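Local coordinates for protein lovastatin nonaketide synthase mokA (Monascus pilosus, PDB 6AD3) that forms the condensation domain of the iterative type I polyketide synthase that builds the nonaketide of monacolin K (lovastatin), at residues N70-Q82 / S144-K156. The protein carries 1 engineered substitution. Numbering follows the deposited sequence.
Sequences NSVLALHPLSLGQ and SLAQIVFGRTKNK
An antiparallel β-ladder interrupted by a classic β-bulge joins strand 72-77, near the start of the modelled chain, in the condensation domain, to strand 145-150. The first of these is an outermost strand of a small three-stranded sheet; 145-150 runs through the middle and bonds to 131-135 along its other edge. At the bulge, L73 and A74 both face V149: L73 N reaches V149 O at 2.7 Å, whereas the bond from A74 N to the same oxygen is weak. V149 N returns a nearly straight bond to A74 O (2.9 Å, 169° at the hydrogen). Beyond it, H76 and Q147 exchange backbone bonds, and at the other end G151 N donates to S71 O from above the carbonyl plane.

On one face of the ladder V72, L75, I148 and F150 gather. CG2 of I148 meets CG2 of V72 at 3.9 Å and also covers one side of the F150 ring near its rim, while CE of K154 lies over the opposite side. L75 runs alongside I148, its CD2 against CG1. The other face carries A74, H76, Q147 and V149; here V149 CG2 comes to the imidazole edge at H76 CD2, 3.8 Å away. L73 CG packs against G151 CA at 3.6 Å, where glycine has no side chain.

Past P77 the chain turns into helix 80-91, whose start is held by a capping box: Q82 N donates to S79 OG, and S79 N to Q82 OE1. Q82 NE2 hydrogen-bonds to F209 O, so both ends of this amide are held. Buried Q147 places its amide almost perpendicular to that of Q82 (86°). With CG beside its own backbone N (chi1 -54°) and the chain extended beyond, Q147 sends NE2 to P77 O at 3.0 Å, the acceptor lying close to the amide plane.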
loop_
_atom_site.group_PDB
_atom_site.type_symbol
_atom_site.label_atom_id
_atom_site.label_comp_id
_atom_site.label_asym_id
_atom_site.label_seq_id
_atom_site.Cartn_x
_atom_site.Cartn_y
_atom_site.Cartn_z
ATOM N N ASN A 70 24.143 -20.830 -10.131
ATOM C CA ASN A 70 24.491 -19.777 -11.139
ATOM C C ASN A 70 25.169 -18.570 -10.507
ATOM O O ASN A 70 25.489 -18.569 -9.320
ATOM C CB ASN A 70 23.243 -19.318 -11.902
ATOM C CG ASN A 70 23.275 -19.729 -13.353
ATOM O OD1 ASN A 70 23.555 -18.922 -14.239
ATOM N ND2 ASN A 70 23.038 -21.001 -13.600
ATOM N N SER A 71 25.398 -17.548 -11.315
ATOM C CA SER A 71 26.346 -16.520 -10.965
ATOM C C SER A 71 25.731 -15.525 -9.991
ATOM O O SER A 71 24.518 -15.289 -10.009
ATOM C CB SER A 71 26.838 -15.808 -12.227
ATOM O OG SER A 71 25.755 -15.258 -12.954
ATOM N N VAL A 72 26.561 -14.992 -9.098
ATOM C CA VAL A 72 26.225 -13.794 -8.357
ATOM C C VAL A 72 26.868 -12.594 -9.022
ATOM O O VAL A 72 28.093 -12.552 -9.233
ATOM C CB VAL A 72 26.722 -13.889 -6.897
ATOM C CG1 VAL A 72 26.583 -12.567 -6.197
ATOM C CG2 VAL A 72 25.950 -14.958 -6.146
ATOM N N LEU A 73 26.054 -11.640 -9.417
ATOM C CA LEU A 73 26.563 -10.447 -10.077
ATOM C C LEU A 73 27.074 -9.405 -9.077
ATOM O O LEU A 73 28.100 -8.764 -9.298
ATOM C CB LEU A 73 25.471 -9.837 -10.972
ATOM C CG LEU A 73 24.891 -10.779 -12.039
ATOM C CD1 LEU A 73 23.973 -9.998 -12.997
ATOM C CD2 LEU A 73 25.998 -11.502 -12.799
ATOM N N ALA A 74 26.333 -9.179 -8.003
ATOM C CA ALA A 74 26.687 -8.119 -7.090
ATOM C C ALA A 74 25.963 -8.301 -5.774
ATOM O O ALA A 74 25.027 -9.103 -5.684
ATOM C CB ALA A 74 26.328 -6.763 -7.700
ATOM N N LEU A 75 26.480 -7.614 -4.757
ATOM C CA LEU A 75 25.890 -7.534 -3.445
ATOM C C LEU A 75 25.577 -6.063 -3.150
ATOM O O LEU A 75 26.362 -5.181 -3.512
ATOM C CB LEU A 75 26.885 -8.040 -2.419
ATOM C CG LEU A 75 27.485 -9.423 -2.693
ATOM C CD1 LEU A 75 28.541 -9.714 -1.658
ATOM C CD2 LEU A 75 26.401 -10.489 -2.666
ATOM N N HIS A 76 24.511 -5.831 -2.384
ATOM C CA HIS A 76 24.071 -4.479 -1.999
ATOM C C HIS A 76 23.437 -4.522 -0.646
ATOM O O HIS A 76 22.771 -5.479 -0.305
ATOM C CB HIS A 76 23.006 -3.942 -2.987
ATOM C CG HIS A 76 23.453 -3.919 -4.409
ATOM N ND1 HIS A 76 24.171 -2.877 -4.940
ATOM C CD2 HIS A 76 23.188 -4.751 -5.436
ATOM C CE1 HIS A 76 24.422 -3.123 -6.211
ATOM N NE2 HIS A 76 23.810 -4.239 -6.543
ATOM N N PRO A 77 23.525 -3.424 0.092
ATOM C CA PRO A 77 22.686 -3.258 1.283
ATOM C C PRO A 77 21.196 -3.249 0.921
ATOM O O PRO A 77 20.875 -2.936 -0.190
ATOM C CB PRO A 77 23.103 -1.888 1.831
ATOM C CG PRO A 77 23.826 -1.190 0.719
ATOM C CD PRO A 77 24.264 -2.201 -0.290
ATOM N N LEU A 78 20.323 -3.599 1.875
ATOM C CA LEU A 78 18.902 -3.323 1.752
ATOM C C LEU A 78 18.663 -1.823 1.495
ATOM O O LEU A 78 19.403 -0.953 1.963
ATOM C CB LEU A 78 18.156 -3.791 2.995
ATOM C CG LEU A 78 18.214 -5.270 3.408
ATOM C CD1 LEU A 78 17.313 -5.540 4.605
ATOM C CD2 LEU A 78 17.839 -6.174 2.255
ATOM N N SER A 79 17.644 -1.513 0.723
ATOM C CA SER A 79 17.150 -0.153 0.668
ATOM C C SER A 79 16.637 0.236 2.048
ATOM O O SER A 79 16.396 -0.622 2.901
ATOM C CB SER A 79 16.012 -0.023 -0.366
ATOM O OG SER A 79 14.798 -0.574 0.122
ATOM N N LEU A 80 16.444 1.529 2.250
ATOM C CA LEU A 80 15.958 2.028 3.523
ATOM C C LEU A 80 14.556 1.397 3.836
ATOM O O LEU A 80 14.294 0.937 4.953
ATOM C CB LEU A 80 15.921 3.548 3.470
ATOM C CG LEU A 80 17.286 4.246 3.549
ATOM C CD1 LEU A 80 17.167 5.700 3.125
ATOM C CD2 LEU A 80 17.848 4.123 4.950
ATOM N N GLY A 81 13.685 1.394 2.850
ATOM C CA GLY A 81 12.357 0.800 2.988
ATOM C C GLY A 81 12.427 -0.690 3.224
ATOM O O GLY A 81 11.691 -1.225 4.073
ATOM N N GLN A 82 13.290 -1.401 2.484
ATOM C CA GLN A 82 13.483 -2.836 2.766
ATOM C C GLN A 82 13.942 -3.091 4.200
ATOM O O GLN A 82 13.492 -4.031 4.854
ATOM C CB GLN A 82 14.475 -3.451 1.809
ATOM C CG GLN A 82 13.957 -3.630 0.393
ATOM C CD GLN A 82 15.046 -4.061 -0.570
ATOM O OE1 GLN A 82 16.233 -3.794 -0.351
ATOM N NE2 GLN A 82 14.665 -4.824 -1.589
ATOM N N SER A 144 22.161 -7.812 9.939
ATOM C CA SER A 144 22.163 -7.458 8.538
ATOM C C SER A 144 21.562 -8.540 7.652
ATOM O O SER A 144 21.779 -9.739 7.833
ATOM C CB SER A 144 23.574 -7.133 8.051
ATOM O OG SER A 144 23.851 -5.751 8.174
ATOM N N LEU A 145 20.811 -8.073 6.671
ATOM C CA LEU A 145 20.469 -8.846 5.504
ATOM C C LEU A 145 21.129 -8.055 4.392
ATOM O O LEU A 145 21.399 -6.890 4.562
ATOM C CB LEU A 145 18.955 -8.886 5.312
ATOM C CG LEU A 145 18.214 -10.212 5.192
ATOM C CD1 LEU A 145 18.547 -11.187 6.296
ATOM C CD2 LEU A 145 16.717 -10.027 5.074
ATOM N N ALA A 146 21.453 -8.695 3.283
ATOM C CA ALA A 146 21.890 -7.964 2.110
ATOM C C ALA A 146 21.237 -8.532 0.873
ATOM O O ALA A 146 20.886 -9.677 0.856
ATOM C CB ALA A 146 23.394 -7.982 1.964
ATOM N N GLN A 147 21.106 -7.714 -0.155
ATOM C CA GLN A 147 20.598 -8.162 -1.448
ATOM C C GLN A 147 21.719 -8.859 -2.242
ATOM O O GLN A 147 22.796 -8.310 -2.407
ATOM C CB GLN A 147 20.102 -6.966 -2.278
ATOM C CG GLN A 147 19.087 -6.085 -1.583
ATOM C CD GLN A 147 18.548 -5.025 -2.526
ATOM O OE1 GLN A 147 17.714 -5.326 -3.379
ATOM N NE2 GLN A 147 19.062 -3.810 -2.417
ATOM N N ILE A 148 21.431 -10.048 -2.733
ATOM C CA ILE A 148 22.297 -10.750 -3.623
ATOM C C ILE A 148 21.685 -10.774 -4.999
ATOM O O ILE A 148 20.603 -11.328 -5.187
ATOM C CB ILE A 148 22.434 -12.206 -3.187
ATOM C CG1 ILE A 148 22.925 -12.277 -1.769
ATOM C CG2 ILE A 148 23.332 -12.961 -4.145
ATOM C CD1 ILE A 148 22.583 -13.607 -1.088
ATOM N N VAL A 149 22.347 -10.155 -5.963
ATOM C CA VAL A 149 21.791 -10.095 -7.317
ATOM C C VAL A 149 22.378 -11.218 -8.124
ATOM O O VAL A 149 23.581 -11.289 -8.289
ATOM C CB VAL A 149 22.079 -8.745 -8.002
ATOM C CG1 VAL A 149 21.560 -8.753 -9.432
ATOM C CG2 VAL A 149 21.442 -7.613 -7.214
ATOM N N PHE A 150 21.529 -12.131 -8.565
ATOM C CA PHE A 150 21.952 -13.279 -9.321
ATOM C C PHE A 150 21.940 -12.959 -10.803
ATOM O O PHE A 150 21.143 -12.127 -11.272
ATOM C CB PHE A 150 21.027 -14.464 -9.059
ATOM C CG PHE A 150 21.033 -14.936 -7.641
ATOM C CD1 PHE A 150 22.058 -15.760 -7.177
ATOM C CD2 PHE A 150 19.975 -14.670 -6.802
ATOM C CE1 PHE A 150 22.064 -16.213 -5.863
ATOM C CE2 PHE A 150 19.939 -15.192 -5.504
ATOM C CZ PHE A 150 20.999 -15.934 -5.027
ATOM N N GLY A 151 22.747 -13.683 -11.563
ATOM C CA GLY A 151 22.764 -13.509 -13.020
ATOM C C GLY A 151 21.451 -13.954 -13.651
ATOM O O GLY A 151 20.995 -13.385 -14.665
ATOM N N ARG A 152 20.796 -14.935 -13.033
ATOM C CA ARG A 152 19.549 -15.451 -13.578
ATOM C C ARG A 152 18.487 -15.548 -12.489
ATOM O O ARG A 152 18.795 -15.841 -11.339
ATOM C CB ARG A 152 19.775 -16.815 -14.229
ATOM C CG ARG A 152 20.591 -16.731 -15.528
ATOM C CD ARG A 152 20.857 -18.093 -16.181
ATOM N NE ARG A 152 20.048 -19.189 -15.627
ATOM C CZ ARG A 152 19.498 -20.164 -16.355
ATOM N NH1 ARG A 152 19.617 -20.171 -17.679
ATOM N NH2 ARG A 152 18.809 -21.130 -15.757
ATOM N N THR A 153 17.216 -15.383 -12.866
ATOM C CA THR A 153 16.159 -15.429 -11.855
ATOM C C THR A 153 16.034 -16.811 -11.219
ATOM O O THR A 153 16.186 -17.854 -11.897
ATOM C CB THR A 153 14.772 -14.990 -12.448
ATOM O OG1 THR A 153 13.810 -14.815 -11.379
ATOM C CG2 THR A 153 14.261 -15.998 -13.423
ATOM N N LYS A 154 15.551 -16.827 -9.994
ATOM C CA LYS A 154 15.089 -18.045 -9.350
ATOM C C LYS A 154 13.577 -18.098 -9.214
ATOM O O LYS A 154 13.042 -19.078 -8.737
ATOM C CB LYS A 154 15.742 -18.192 -7.979
ATOM C CG LYS A 154 17.214 -17.819 -7.964
ATOM C CD LYS A 154 18.072 -18.843 -8.657
ATOM C CE LYS A 154 19.540 -18.424 -8.659
ATOM N NZ LYS A 154 20.159 -18.566 -10.018
ATOM N N ASN A 155 12.881 -17.103 -9.765
ATOM C CA ASN A 155 11.464 -17.136 -9.802
ATOM C C ASN A 155 10.963 -17.856 -11.026
ATOM O O ASN A 155 11.723 -18.037 -12.000
ATOM C CB ASN A 155 10.899 -15.699 -9.728
ATOM C CG ASN A 155 11.003 -15.106 -8.324
ATOM O OD1 ASN A 155 10.662 -15.759 -7.342
ATOM N ND2 ASN A 155 11.616 -13.923 -8.215
ATOM N N LYS A 156 9.711 -18.334 -10.953
ATOM C CA LYS A 156 9.121 -19.145 -12.031
ATOM C C LYS A 156 7.780 -18.589 -12.447
ATOM O O LYS A 156 7.094 -17.878 -11.669
ATOM C CB LYS A 156 8.921 -20.610 -11.611
ATOM C CG LYS A 156 10.104 -21.237 -10.935
ATOM C CD LYS A 156 11.213 -21.508 -11.918
ATOM C CE LYS A 156 12.228 -22.463 -11.305
ATOM N NZ LYS A 156 13.378 -22.644 -12.216
#